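Local structure of glutathione S-transferase delta (Bombyx mori, 3VK9) at residues I3-V8 against L28-V33; P55-D60 against R68-Y73; A93-R98 against N153-D158; K141-Q146 against K182-T187. The protein probably catalyses the conjugation of glutathione to electrophilic compounds, working as a homodimeric delta-class glutathione transferase. All coordinates share one frame; numbering follows the deposited sequence.

Contacts 1 and 2 belong to one mixed sheet in the thioredoxin-like N-terminal domain: strand 4-7 lies between strands 29-32 and 56-59, with Asp4 O probably hydrogen-bonded to Val58 N (2.8 Å). Their centres are about 11 Å apart. In contact 1 the Tyr6 side chain is about 4 Å from a bound glycerol, probably from the crystallisation liquor. Contact 3, its centre about 17 Å from that of contact 2, meets it where Ile71 and Thr72 pack on Val156; both also touch the second subunit. Contact 4, in the helical C-terminal domain, has its centre about 13 Å from that of contact 3, and a probable hydrogen bond from Trp184 NE1 to Asp158 OD1 (2.8 Å) ties the two together. Contacts 1 and 4 lie on opposite sides of the chain's centre.

Contact 1 of 4, residues I3-V8 against L28-V33; sequences IDLYYV and LNLKLV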
loop_
_atom_site.group_PDB
_atom_site.type_symbol
_atom_site.label_atom_id
_atom_site.label_comp_id
_atom_site.label_asym_id
_atom_site.label_seq_id
_atom_site.Cartn_x
_atom_site.Cartn_y
_atom_site.Cartn_z
ATOM N N ILE A 3 -1.198 24.552 -5.890
ATOM C CA ILE A 3 -0.771 23.321 -5.251
ATOM C C ILE A 3 0.521 22.839 -5.890
ATOM O O ILE A 3 0.628 22.760 -7.119
ATOM C CB ILE A 3 -1.836 22.229 -5.404
ATOM C CG1 ILE A 3 -3.031 22.504 -4.498
ATOM C CG2 ILE A 3 -1.262 20.873 -5.063
ATOM C CD1 ILE A 3 -3.973 21.330 -4.414
ATOM N N ASP A 4 1.510 22.524 -5.054
ATOM C CA ASP A 4 2.830 22.107 -5.537
ATOM C C ASP A 4 2.986 20.591 -5.598
ATOM O O ASP A 4 2.513 19.886 -4.715
ATOM C CB ASP A 4 3.933 22.687 -4.642
ATOM C CG ASP A 4 3.926 24.206 -4.606
ATOM O OD1 ASP A 4 4.443 24.772 -3.616
ATOM O OD2 ASP A 4 3.391 24.829 -5.556
ATOM N N LEU A 5 3.642 20.105 -6.645
ATOM C CA LEU A 5 4.045 18.704 -6.721
ATOM C C LEU A 5 5.553 18.607 -6.932
ATOM O O LEU A 5 6.064 18.978 -7.983
ATOM C CB LEU A 5 3.322 17.982 -7.858
ATOM C CG LEU A 5 3.604 16.477 -7.902
ATOM C CD1 LEU A 5 2.865 15.789 -6.767
ATOM C CD2 LEU A 5 3.230 15.828 -9.246
ATOM N N TYR A 6 6.262 18.126 -5.919
ATOM C CA TYR A 6 7.674 17.766 -6.061
ATOM C C TYR A 6 7.803 16.375 -6.668
ATOM O O TYR A 6 7.225 15.430 -6.153
ATOM C CB TYR A 6 8.355 17.807 -4.700
ATOM C CG TYR A 6 8.326 19.186 -4.098
ATOM C CD1 TYR A 6 7.217 19.628 -3.384
ATOM C CD2 TYR A 6 9.396 20.060 -4.265
ATOM C CE1 TYR A 6 7.179 20.902 -2.833
ATOM C CE2 TYR A 6 9.360 21.343 -3.723
ATOM C CZ TYR A 6 8.249 21.754 -3.007
ATOM O OH TYR A 6 8.206 23.027 -2.461
ATOM N N TYR A 7 8.579 16.257 -7.747
ATOM C CA TYR A 7 8.657 15.028 -8.516
ATOM C C TYR A 7 9.955 14.926 -9.338
ATOM O O TYR A 7 10.720 15.892 -9.459
ATOM C CB TYR A 7 7.475 14.991 -9.504
ATOM C CG TYR A 7 7.769 15.783 -10.763
ATOM C CD1 TYR A 7 7.998 17.152 -10.704
ATOM C CD2 TYR A 7 7.857 15.153 -12.002
ATOM C CE1 TYR A 7 8.304 17.883 -11.853
ATOM C CE2 TYR A 7 8.152 15.877 -13.158
ATOM C CZ TYR A 7 8.373 17.238 -13.071
ATOM O OH TYR A 7 8.663 17.947 -14.206
ATOM N N VAL A 8 10.181 13.739 -9.896
ATOM C CA VAL A 8 11.076 13.551 -11.033
ATOM C C VAL A 8 10.273 12.738 -12.039
ATOM O O VAL A 8 9.452 11.914 -11.641
ATOM C CB VAL A 8 12.382 12.794 -10.668
ATOM C CG1 VAL A 8 13.277 13.654 -9.800
ATOM C CG2 VAL A 8 12.073 11.488 -9.978
ATOM N N LEU A 28 -1.243 21.562 -11.607
ATOM C CA LEU A 28 -0.309 21.527 -10.499
ATOM C C LEU A 28 0.957 22.313 -10.811
ATOM O O LEU A 28 1.419 22.342 -11.944
ATOM C CB LEU A 28 0.081 20.087 -10.188
ATOM C CG LEU A 28 -1.062 19.131 -9.871
ATOM C CD1 LEU A 28 -0.509 17.724 -9.811
ATOM C CD2 LEU A 28 -1.724 19.523 -8.548
ATOM N N ASN A 29 1.526 22.934 -9.790
ATOM C CA ASN A 29 2.803 23.589 -9.944
ATOM C C ASN A 29 3.897 22.541 -9.812
ATOM O O ASN A 29 4.207 22.099 -8.712
ATOM C CB ASN A 29 2.974 24.667 -8.883
ATOM C CG ASN A 29 4.296 25.394 -9.005
ATOM O OD1 ASN A 29 4.803 25.596 -10.111
ATOM N ND2 ASN A 29 4.865 25.790 -7.866
ATOM N N LEU A 30 4.474 22.130 -10.935
ATOM C CA LEU A 30 5.451 21.048 -10.910
ATOM C C LEU A 30 6.792 21.570 -10.465
ATOM O O LEU A 30 7.275 22.562 -10.985
ATOM C CB LEU A 30 5.588 20.408 -12.284
ATOM C CG LEU A 30 4.325 19.765 -12.847
ATOM C CD1 LEU A 30 4.637 19.099 -14.185
ATOM C CD2 LEU A 30 3.712 18.771 -11.854
ATOM N N LYS A 31 7.390 20.900 -9.495
ATOM C CA LYS A 31 8.690 21.310 -8.985
ATOM C C LYS A 31 9.674 20.154 -9.054
ATOM O O LYS A 31 9.646 19.243 -8.224
ATOM C CB LYS A 31 8.557 21.809 -7.554
ATOM C CG LYS A 31 7.637 23.019 -7.451
ATOM C CD LYS A 31 7.638 23.586 -6.038
ATOM C CE LYS A 31 8.859 24.481 -5.815
ATOM N NZ LYS A 31 8.996 24.934 -4.390
ATOM N N LEU A 32 10.548 20.206 -10.051
ATOM C CA LEU A 32 11.501 19.136 -10.289
ATOM C C LEU A 32 12.430 19.030 -9.093
ATOM O O LEU A 32 12.944 20.037 -8.641
ATOM C CB LEU A 32 12.305 19.464 -11.537
ATOM C CG LEU A 32 13.149 18.323 -12.085
ATOM C CD1 LEU A 32 12.219 17.205 -12.501
ATOM C CD2 LEU A 32 13.976 18.818 -13.272
ATOM N N VAL A 33 12.624 17.833 -8.543
ATOM C CA VAL A 33 13.646 17.691 -7.510
ATOM C C VAL A 33 14.910 16.967 -7.988
ATOM O O VAL A 33 14.848 15.967 -8.704
ATOM C CB VAL A 33 13.151 17.129 -6.137
ATOM C CG1 VAL A 33 11.646 17.113 -6.032
ATOM C CG2 VAL A 33 13.772 15.783 -5.838
#
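Leu5 and Leu30 lie side by side on one face of the sheet, pointing the same way, with their CD2 methyls 4.0 Å apart. Leu28 extends this apolar patch at one end, its CD1 touching Leu5 and, in the modelled conformer of Ile3, its CD2 packing on Ile3 CG2. At the other end Tyr7 has its CG wedged between the backbone N and the carbonyl carbon (chi1 83°), which swings the ring across to the neighbouring strand. Leu32 CD1 then sits over one ring face as a CH-pi contact, 4.2 Å from the centroid, while Tyr7 CE1 meets Leu30 CB. This apolar face is backed by helix 12-24, through Val17 and Leu18, in the beta-alpha-beta unit that opens the thioredoxin-like domain. The two strands run parallel, and five backbone hydrogen bonds join them from Asn29 N-Ile3 O to Val33 N-Tyr7 O (2.9 Å). On the opposite face, Lys31 follows the ring of Tyr6: its CB lies over the ring, and a bend at chi3 (81°) brings NZ to a hydrogen bond with Tyr6 OH at 2.8 Å. Farther along this polar edge, Asn29 ND2 donates to Asp4 OD2 (2.9 Å). The donor approaches from above the carboxylate plane, and the acceptor lies in the amide plane of Asn29; carboxylate and amide are turned 68° against each other.

Contact 2 of 4, residues P55-D60 against R68-Y73; sequences PTLVDD and RAIITY
Leu57 reaches from strand 56-59 toward helix 67-78, its base on Ile70 and its tip on Tyr73. Its CB rests on Ile70, 3.8 Å from CD1 and as near to CG1. The next atom, CG, lies 4.0 Å from Ile70 CG2, so the isoleucine straddles the base of the leucine. With CG anti to the backbone N (chi1 -172°), the branch extends until CD1 lies 4.0 Å from Tyr73 CE2, the two side chains crossing at about a right angle. The other branch, CD2, packs on Ile3 in the modelled conformer. Ile70 CD1 also touches CG of Pro55 at 3.7 Å; Pro55 follows a cis peptide bond, as the cis-proline of the thioredoxin fold does, and the helix packs here on the sheet in the closing beta-beta-alpha part of that fold. Farther along the strand, Tyr73 OH donates in the plane of its ring to Asp59 OD2. The refined separation of these two oxygens, 2.4 Å, is very short and its exact value is doubtful. Carboxylate and ring planes stand 64° apart. Asp59 OD2 also forms salt bridges with Lys77 and with Lys90 of the second subunit, whose NZ hydrogen-bonds Tyr73 OH as well.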
loop_
_atom_site.group_PDB
_atom_site.type_symbol
_atom_site.label_atom_id
_atom_site.label_comp_id
_atom_site.label_asym_id
_atom_site.label_seq_id
_atom_site.Cartn_x
_atom_site.Cartn_y
_atom_site.Cartn_z
ATOM N N PRO A 55 6.749 11.226 -5.212
ATOM C CA PRO A 55 6.389 12.645 -5.249
ATOM C C PRO A 55 6.032 13.183 -3.872
ATOM O O PRO A 55 5.695 12.409 -2.973
ATOM C CB PRO A 55 5.128 12.640 -6.108
ATOM C CG PRO A 55 4.464 11.347 -5.737
ATOM C CD PRO A 55 5.609 10.365 -5.576
ATOM N N THR A 56 6.077 14.502 -3.708
ATOM C CA THR A 56 5.479 15.115 -2.530
ATOM C C THR A 56 4.521 16.216 -2.988
ATOM O O THR A 56 4.919 17.166 -3.676
ATOM C CB THR A 56 6.543 15.705 -1.557
ATOM O OG1 THR A 56 7.529 14.711 -1.246
ATOM C CG2 THR A 56 5.900 16.198 -0.270
ATOM N N LEU A 57 3.261 16.069 -2.603
ATOM C CA LEU A 57 2.214 17.024 -2.931
ATOM C C LEU A 57 2.118 18.024 -1.767
ATOM O O LEU A 57 2.012 17.610 -0.621
ATOM C CB LEU A 57 0.899 16.249 -3.085
ATOM C CG LEU A 57 -0.391 16.916 -3.599
ATOM C CD1 LEU A 57 -1.123 17.710 -2.534
ATOM C CD2 LEU A 57 -0.107 17.746 -4.830
ATOM N N VAL A 58 2.182 19.324 -2.042
ATOM C CA VAL A 58 2.047 20.312 -0.964
ATOM C C VAL A 58 0.891 21.254 -1.243
ATOM O O VAL A 58 0.913 22.039 -2.198
ATOM C CB VAL A 58 3.335 21.120 -0.723
ATOM C CG1 VAL A 58 3.144 22.094 0.442
ATOM C CG2 VAL A 58 4.490 20.179 -0.444
ATOM N N ASP A 59 -0.123 21.164 -0.387
ATOM C CA ASP A 59 -1.375 21.866 -0.595
ATOM C C ASP A 59 -1.632 22.729 0.639
ATOM O O ASP A 59 -2.297 22.302 1.581
ATOM C CB ASP A 59 -2.498 20.852 -0.817
ATOM C CG ASP A 59 -3.809 21.505 -1.186
ATOM O OD1 ASP A 59 -3.851 22.744 -1.227
ATOM O OD2 ASP A 59 -4.804 20.784 -1.422
ATOM N N ASP A 60 -1.086 23.942 0.621
ATOM C CA ASP A 60 -1.043 24.795 1.801
ATOM C C ASP A 60 -0.394 24.068 2.979
ATOM O O ASP A 60 0.783 23.702 2.925
ATOM C CB ASP A 60 -2.444 25.285 2.168
ATOM C CG ASP A 60 -3.089 26.083 1.047
ATOM O OD1 ASP A 60 -2.376 26.423 0.074
ATOM O OD2 ASP A 60 -4.301 26.377 1.141
ATOM N N ARG A 68 -0.184 6.958 -3.983
ATOM C CA ARG A 68 -1.515 6.348 -3.971
ATOM C C ARG A 68 -2.516 7.047 -3.061
ATOM O O ARG A 68 -3.714 6.932 -3.278
ATOM C CB ARG A 68 -1.413 4.840 -3.696
ATOM C CG ARG A 68 -0.646 4.136 -4.830
ATOM C CD ARG A 68 -0.165 2.744 -4.460
ATOM N NE ARG A 68 0.754 2.211 -5.461
ATOM C CZ ARG A 68 2.069 2.423 -5.450
ATOM N NH1 ARG A 68 2.625 3.167 -4.490
ATOM N NH2 ARG A 68 2.828 1.910 -6.413
ATOM N N ALA A 69 -2.025 7.772 -2.052
ATOM C CA ALA A 69 -2.873 8.692 -1.290
ATOM C C ALA A 69 -3.097 10.029 -2.027
ATOM O O ALA A 69 -4.150 10.655 -1.879
ATOM C CB ALA A 69 -2.291 8.946 0.103
ATOM N N ILE A 70 -2.096 10.475 -2.788
ATOM C CA ILE A 70 -2.209 11.736 -3.523
ATOM C C ILE A 70 -3.272 11.628 -4.626
ATOM O O ILE A 70 -4.102 12.536 -4.810
ATOM C CB ILE A 70 -0.866 12.130 -4.186
ATOM C CG1 ILE A 70 0.192 12.482 -3.139
ATOM C CG2 ILE A 70 -1.087 13.272 -5.209
ATOM C CD1 ILE A 70 1.652 12.596 -3.699
ATOM N N ILE A 71 -3.245 10.532 -5.378
ATOM C CA ILE A 71 -4.163 10.408 -6.506
ATOM C C ILE A 71 -5.613 10.305 -6.043
ATOM O O ILE A 71 -6.509 10.853 -6.681
ATOM C CB ILE A 71 -3.789 9.245 -7.485
ATOM C CG1 ILE A 71 -3.949 7.880 -6.807
ATOM C CG2 ILE A 71 -2.366 9.439 -8.027
ATOM C CD1 ILE A 71 -3.382 6.697 -7.596
ATOM N N THR A 72 -5.857 9.614 -4.939
ATOM C CA THR A 72 -7.229 9.557 -4.441
ATOM C C THR A 72 -7.593 10.909 -3.824
ATOM O O THR A 72 -8.732 11.357 -3.952
ATOM C CB THR A 72 -7.471 8.400 -3.465
ATOM O OG1 THR A 72 -6.653 8.561 -2.297
ATOM C CG2 THR A 72 -7.164 7.037 -4.131
ATOM N N TYR A 73 -6.625 11.572 -3.182
ATOM C CA TYR A 73 -6.859 12.926 -2.661
ATOM C C TYR A 73 -7.288 13.945 -3.739
ATOM O O TYR A 73 -8.190 14.744 -3.517
ATOM C CB TYR A 73 -5.618 13.467 -1.956
ATOM C CG TYR A 73 -5.721 14.933 -1.552
ATOM C CD1 TYR A 73 -6.566 15.335 -0.511
ATOM C CD2 TYR A 73 -4.955 15.918 -2.189
ATOM C CE1 TYR A 73 -6.646 16.666 -0.106
ATOM C CE2 TYR A 73 -5.036 17.286 -1.788
ATOM C CZ TYR A 73 -5.885 17.639 -0.750
ATOM O OH TYR A 73 -5.988 18.950 -0.328
#

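Contact 3 of 4, residues A93-R98 against N153-D158; sequences ALVDQR and NLTVAD
Val95 fills the close-packed part of this contact, its two methyls dividing the start of helix 156-167 between them. CG1, anti to the backbone N (chi1 176°), sits against Val156 CG2 at 3.7 Å and against Ala157 CB at 3.9 Å. CG2 meets Thr155 tip to tip, 3.9 Å from OG1. One turn further along helix 89-119 the fit is sparser: Arg98 touches through its CB alone, 3.7 Å from Ala157 CB. Beyond that atom its chain bends at chi2 and leaves the interface. NE hydrogen-bonds Val149 O, the guanidinium makes a cation-pi contact with Phe142, and Leu94 CD1 lies over one of its faces. Within segment 153-158, Thr155 N donates to the anti lone pair of Asp158 OD2 (2.8 Å), and Thr155 OG1 accepts from Ala157 N (3.2 Å). Thr155, the N-cap, and Asp158 form a capping box at the start of helix 156-167, a feature characteristic of the glutathione transferase C-terminal domain.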
loop_
_atom_site.group_PDB
_atom_site.type_symbol
_atom_site.label_atom_id
_atom_site.label_comp_id
_atom_site.label_asym_id
_atom_site.label_seq_id
_atom_site.Cartn_x
_atom_site.Cartn_y
_atom_site.Cartn_z
ATOM N N ALA A 93 -13.925 0.034 -3.075
ATOM C CA ALA A 93 -13.112 -1.012 -2.467
ATOM C C ALA A 93 -12.290 -1.754 -3.530
ATOM O O ALA A 93 -11.149 -2.130 -3.294
ATOM C CB ALA A 93 -14.000 -1.982 -1.703
ATOM N N LEU A 94 -12.868 -1.964 -4.709
ATOM C CA LEU A 94 -12.117 -2.639 -5.764
ATOM C C LEU A 94 -10.930 -1.794 -6.238
ATOM O O LEU A 94 -9.840 -2.322 -6.498
ATOM C CB LEU A 94 -13.030 -2.991 -6.945
ATOM C CG LEU A 94 -12.347 -3.776 -8.064
ATOM C CD1 LEU A 94 -11.721 -5.040 -7.479
ATOM C CD2 LEU A 94 -13.350 -4.111 -9.185
ATOM N N VAL A 95 -11.148 -0.488 -6.377
ATOM C CA VAL A 95 -10.069 0.418 -6.750
ATOM C C VAL A 95 -8.991 0.409 -5.658
ATOM O O VAL A 95 -7.810 0.199 -5.926
ATOM C CB VAL A 95 -10.562 1.878 -6.957
ATOM C CG1 VAL A 95 -9.365 2.792 -7.246
ATOM C CG2 VAL A 95 -11.596 1.972 -8.060
ATOM N N ASP A 96 -9.397 0.633 -4.421
ATOM C CA ASP A 96 -8.454 0.555 -3.299
ATOM C C ASP A 96 -7.682 -0.781 -3.282
ATOM O O ASP A 96 -6.457 -0.801 -3.112
ATOM C CB ASP A 96 -9.179 0.765 -1.946
ATOM C CG ASP A 96 -9.659 2.201 -1.750
ATOM O OD1 ASP A 96 -9.030 3.133 -2.287
ATOM O OD2 ASP A 96 -10.658 2.402 -1.036
ATOM N N GLN A 97 -8.397 -1.896 -3.433
ATOM C CA GLN A 97 -7.728 -3.197 -3.473
ATOM C C GLN A 97 -6.617 -3.203 -4.513
ATOM O O GLN A 97 -5.498 -3.634 -4.229
ATOM C CB GLN A 97 -8.688 -4.357 -3.774
ATOM C CG GLN A 97 -7.923 -5.635 -4.051
ATOM C CD GLN A 97 -8.794 -6.856 -4.119
ATOM O OE1 GLN A 97 -10.003 -6.784 -3.916
ATOM N NE2 GLN A 97 -8.186 -7.991 -4.416
ATOM N N ARG A 98 -6.925 -2.722 -5.715
ATOM C CA ARG A 98 -5.932 -2.736 -6.790
ATOM C C ARG A 98 -4.751 -1.820 -6.453
ATOM O O ARG A 98 -3.615 -2.123 -6.810
ATOM C CB ARG A 98 -6.544 -2.359 -8.152
ATOM C CG ARG A 98 -7.657 -3.291 -8.629
ATOM C CD ARG A 98 -7.181 -4.730 -8.795
ATOM N NE ARG A 98 -8.188 -5.532 -9.481
ATOM C CZ ARG A 98 -8.726 -6.642 -8.995
ATOM N NH1 ARG A 98 -8.333 -7.124 -7.830
ATOM N NH2 ARG A 98 -9.648 -7.283 -9.692
ATOM N N ASN A 153 -14.889 1.411 -15.830
ATOM C CA ASN A 153 -14.290 2.680 -16.241
ATOM C C ASN A 153 -12.808 2.768 -15.894
ATOM O O ASN A 153 -12.322 2.062 -15.008
ATOM C CB ASN A 153 -15.031 3.840 -15.589
ATOM C CG ASN A 153 -16.531 3.679 -15.674
ATOM O OD1 ASN A 153 -17.074 3.513 -16.761
ATOM N ND2 ASN A 153 -17.208 3.704 -14.526
ATOM N N LEU A 154 -12.099 3.650 -16.590
ATOM C CA LEU A 154 -10.746 4.016 -16.196
ATOM C C LEU A 154 -10.775 4.559 -14.755
ATOM O O LEU A 154 -11.627 5.383 -14.415
ATOM C CB LEU A 154 -10.200 5.086 -17.134
ATOM C CG LEU A 154 -8.757 5.540 -16.884
ATOM C CD1 LEU A 154 -7.786 4.561 -17.524
ATOM C CD2 LEU A 154 -8.545 6.948 -17.420
ATOM N N THR A 155 -9.866 4.084 -13.910
ATOM C CA THR A 155 -9.774 4.610 -12.531
ATOM C C THR A 155 -8.331 4.913 -12.121
ATOM O O THR A 155 -7.380 4.539 -12.808
ATOM C CB THR A 155 -10.377 3.643 -11.494
ATOM O OG1 THR A 155 -9.567 2.460 -11.410
ATOM C CG2 THR A 155 -11.823 3.258 -11.866
ATOM N N VAL A 156 -8.166 5.590 -10.990
ATOM C CA VAL A 156 -6.834 5.849 -10.492
ATOM C C VAL A 156 -6.035 4.552 -10.310
ATOM O O VAL A 156 -4.806 4.592 -10.275
ATOM C CB VAL A 156 -6.864 6.655 -9.169
ATOM C CG1 VAL A 156 -7.302 8.086 -9.440
ATOM C CG2 VAL A 156 -7.785 5.974 -8.153
ATOM N N ALA A 157 -6.724 3.413 -10.180
ATOM C CA ALA A 157 -6.034 2.126 -10.115
ATOM C C ALA A 157 -5.317 1.777 -11.425
ATOM O O ALA A 157 -4.189 1.296 -11.403
ATOM C CB ALA A 157 -6.990 1.003 -9.710
ATOM N N ASP A 158 -5.978 1.990 -12.561
ATOM C CA ASP A 158 -5.309 1.802 -13.852
ATOM C C ASP A 158 -4.068 2.711 -13.955
ATOM O O ASP A 158 -2.994 2.299 -14.386
ATOM C CB ASP A 158 -6.278 2.087 -15.014
ATOM C CG ASP A 158 -7.505 1.167 -15.008
ATOM O OD1 ASP A 158 -7.357 -0.036 -15.318
ATOM O OD2 ASP A 158 -8.617 1.651 -14.707
#

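Contact 4 of 4, residues K141-Q146 against K182-T187; sequences KFLEGQ and KRWYET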
loop_
_atom_site.group_PDB
_atom_site.type_symbol
_atom_site.label_atom_id
_atom_site.label_comp_id
_atom_site.label_asym_id
_atom_site.label_seq_id
_atom_site.Cartn_x
_atom_site.Cartn_y
_atom_site.Cartn_z
ATOM N N LYS A 141 -5.246 -12.240 -14.392
ATOM C CA LYS A 141 -6.517 -12.804 -13.927
ATOM C C LYS A 141 -7.530 -11.704 -13.624
ATOM O O LYS A 141 -8.681 -11.785 -14.066
ATOM C CB LYS A 141 -6.325 -13.698 -12.700
ATOM C CG LYS A 141 -7.060 -15.045 -12.774
ATOM C CD LYS A 141 -8.558 -14.867 -12.963
ATOM C CE LYS A 141 -9.337 -16.148 -12.664
ATOM N NZ LYS A 141 -9.292 -17.149 -13.781
ATOM N N PHE A 142 -7.102 -10.673 -12.888
ATOM C CA PHE A 142 -7.953 -9.520 -12.581
ATOM C C PHE A 142 -8.590 -8.951 -13.850
ATOM O O PHE A 142 -9.691 -8.412 -13.815
ATOM C CB PHE A 142 -7.151 -8.395 -11.909
ATOM C CG PHE A 142 -6.465 -8.805 -10.632
ATOM C CD1 PHE A 142 -6.907 -9.904 -9.903
ATOM C CD2 PHE A 142 -5.369 -8.102 -10.170
ATOM C CE1 PHE A 142 -6.258 -10.283 -8.736
ATOM C CE2 PHE A 142 -4.724 -8.477 -9.005
ATOM C CZ PHE A 142 -5.173 -9.574 -8.290
ATOM N N LEU A 143 -7.875 -9.080 -14.964
ATOM C CA LEU A 143 -8.255 -8.455 -16.221
ATOM C C LEU A 143 -9.064 -9.401 -17.114
ATOM O O LEU A 143 -9.518 -9.016 -18.199
ATOM C CB LEU A 143 -6.989 -7.964 -16.945
ATOM C CG LEU A 143 -6.391 -6.715 -16.297
ATOM C CD1 LEU A 143 -5.008 -6.372 -16.891
ATOM C CD2 LEU A 143 -7.375 -5.549 -16.435
ATOM N N GLU A 144 -9.263 -10.634 -16.658
ATOM C CA GLU A 144 -10.015 -11.595 -17.463
ATOM C C GLU A 144 -11.461 -11.134 -17.621
ATOM O O GLU A 144 -12.191 -10.961 -16.655
ATOM C CB GLU A 144 -9.924 -13.019 -16.898
ATOM C CG GLU A 144 -10.711 -14.071 -17.709
ATOM C CD GLU A 144 -10.103 -14.378 -19.078
ATOM O OE1 GLU A 144 -8.854 -14.385 -19.208
ATOM O OE2 GLU A 144 -10.881 -14.627 -20.029
ATOM N N GLY A 145 -11.857 -10.915 -18.871
ATOM C CA GLY A 145 -13.187 -10.417 -19.177
ATOM C C GLY A 145 -13.429 -8.971 -18.779
ATOM O O GLY A 145 -14.576 -8.541 -18.693
ATOM N N GLN A 146 -12.356 -8.222 -18.526
ATOM C CA GLN A 146 -12.471 -6.833 -18.072
ATOM C C GLN A 146 -11.655 -5.846 -18.905
ATOM O O GLN A 146 -10.484 -6.083 -19.200
ATOM C CB GLN A 146 -12.027 -6.745 -16.609
ATOM C CG GLN A 146 -12.848 -7.642 -15.707
ATOM C CD GLN A 146 -14.165 -7.007 -15.316
ATOM O OE1 GLN A 146 -14.229 -5.808 -15.028
ATOM N NE2 GLN A 146 -15.224 -7.808 -15.295
ATOM N N LYS A 182 -1.567 -7.301 -21.772
ATOM C CA LYS A 182 -1.212 -6.641 -23.035
ATOM C C LYS A 182 -2.390 -5.804 -23.553
ATOM O O LYS A 182 -2.213 -4.644 -23.922
ATOM C CB LYS A 182 -0.779 -7.683 -24.065
ATOM C CG LYS A 182 -0.345 -7.118 -25.436
ATOM C CD LYS A 182 0.005 -8.254 -26.378
ATOM C CE LYS A 182 0.311 -7.764 -27.783
ATOM N NZ LYS A 182 1.076 -8.796 -28.541
ATOM N N ARG A 183 -3.590 -6.396 -23.562
ATOM C CA ARG A 183 -4.808 -5.715 -24.011
ATOM C C ARG A 183 -5.082 -4.452 -23.184
ATOM O O ARG A 183 -5.261 -3.355 -23.719
ATOM C CB ARG A 183 -6.012 -6.666 -23.934
ATOM C CG ARG A 183 -7.336 -5.984 -24.220
ATOM C CD ARG A 183 -8.545 -6.935 -24.158
ATOM N NE ARG A 183 -8.573 -7.827 -22.990
ATOM C CZ ARG A 183 -8.843 -7.453 -21.738
ATOM N NH1 ARG A 183 -9.078 -6.179 -21.444
ATOM N NH2 ARG A 183 -8.857 -8.356 -20.764
ATOM N N TRP A 184 -5.107 -4.622 -21.875
ATOM C CA TRP A 184 -5.297 -3.508 -20.938
ATOM C C TRP A 184 -4.245 -2.396 -21.109
ATOM O O TRP A 184 -4.580 -1.213 -21.185
ATOM C CB TRP A 184 -5.319 -4.062 -19.508
ATOM C CG TRP A 184 -5.120 -3.049 -18.432
ATOM C CD1 TRP A 184 -6.083 -2.277 -17.840
ATOM C CD2 TRP A 184 -3.885 -2.701 -17.811
ATOM N NE1 TRP A 184 -5.514 -1.468 -16.884
ATOM C CE2 TRP A 184 -4.165 -1.711 -16.843
ATOM C CE3 TRP A 184 -2.564 -3.133 -17.972
ATOM C CZ2 TRP A 184 -3.167 -1.137 -16.043
ATOM C CZ3 TRP A 184 -1.578 -2.575 -17.176
ATOM C CH2 TRP A 184 -1.882 -1.580 -16.226
ATOM N N TYR A 185 -2.972 -2.779 -21.167
ATOM C CA TYR A 185 -1.892 -1.823 -21.402
ATOM C C TYR A 185 -2.232 -0.901 -22.571
ATOM O O TYR A 185 -2.191 0.331 -22.447
ATOM C CB TYR A 185 -0.603 -2.585 -21.710
ATOM C CG TYR A 185 0.687 -1.788 -21.584
ATOM C CD1 TYR A 185 1.036 -1.159 -20.380
ATOM C CD2 TYR A 185 1.598 -1.725 -22.646
ATOM C CE1 TYR A 185 2.232 -0.452 -20.257
ATOM C CE2 TYR A 185 2.809 -1.018 -22.528
ATOM C CZ TYR A 185 3.113 -0.386 -21.335
ATOM O OH TYR A 185 4.291 0.308 -21.209
ATOM N N GLU A 186 -2.571 -1.506 -23.707
ATOM C CA GLU A 186 -2.925 -0.741 -24.894
ATOM C C GLU A 186 -4.145 0.150 -24.681
ATOM O O GLU A 186 -4.150 1.302 -25.091
ATOM C CB GLU A 186 -3.174 -1.663 -26.089
ATOM C CG GLU A 186 -3.543 -0.886 -27.339
ATOM C CD GLU A 186 -3.895 -1.769 -28.509
ATOM O OE1 GLU A 186 -4.214 -2.960 -28.294
ATOM O OE2 GLU A 186 -3.867 -1.260 -29.644
ATOM N N THR A 187 -5.180 -0.391 -24.049
ATOM C CA THR A 187 -6.394 0.375 -23.794
ATOM C C THR A 187 -6.090 1.631 -22.972
ATOM O O THR A 187 -6.550 2.728 -23.279
ATOM C CB THR A 187 -7.451 -0.461 -23.008
ATOM O OG1 THR A 187 -7.809 -1.633 -23.750
ATOM C CG2 THR A 187 -8.707 0.372 -22.734
HETATM O O HOH W 1 -10.070 -11.368 -21.314
#
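A type II beta turn from Leu143 to Gln146, just after helix 126-142, faces helix 179-191, placing the CA atoms of Leu143 and Trp184 7.4 Å apart. The beta turn joins two helices of the all-helical C-terminal domain through an arginine that binds its carbonyls. Leu143 CD1 presses on Trp184 CB at 3.5 Å, and CD2 reaches indole CD1. Trp184 NE1 hydrogen-bonds Asp158 OD1, which helps fix the rotation of the indole. Arg183, its chain bent at chi3 (46°), turns its guanidinium edge to the turn. NH1 donates to Gln146 O (2.6 Å) and NH2 to Leu143 O (2.7 Å), the latter acceptor lying in the guanidinium plane. Leu143 O also takes the turn's own bond from Gln146 N, the two donors arriving from opposite faces of the carbonyl plane. A water accepts from Gly145 N at 3.1 Å and, weakly, from Arg183 NH2 at 3.3 Å.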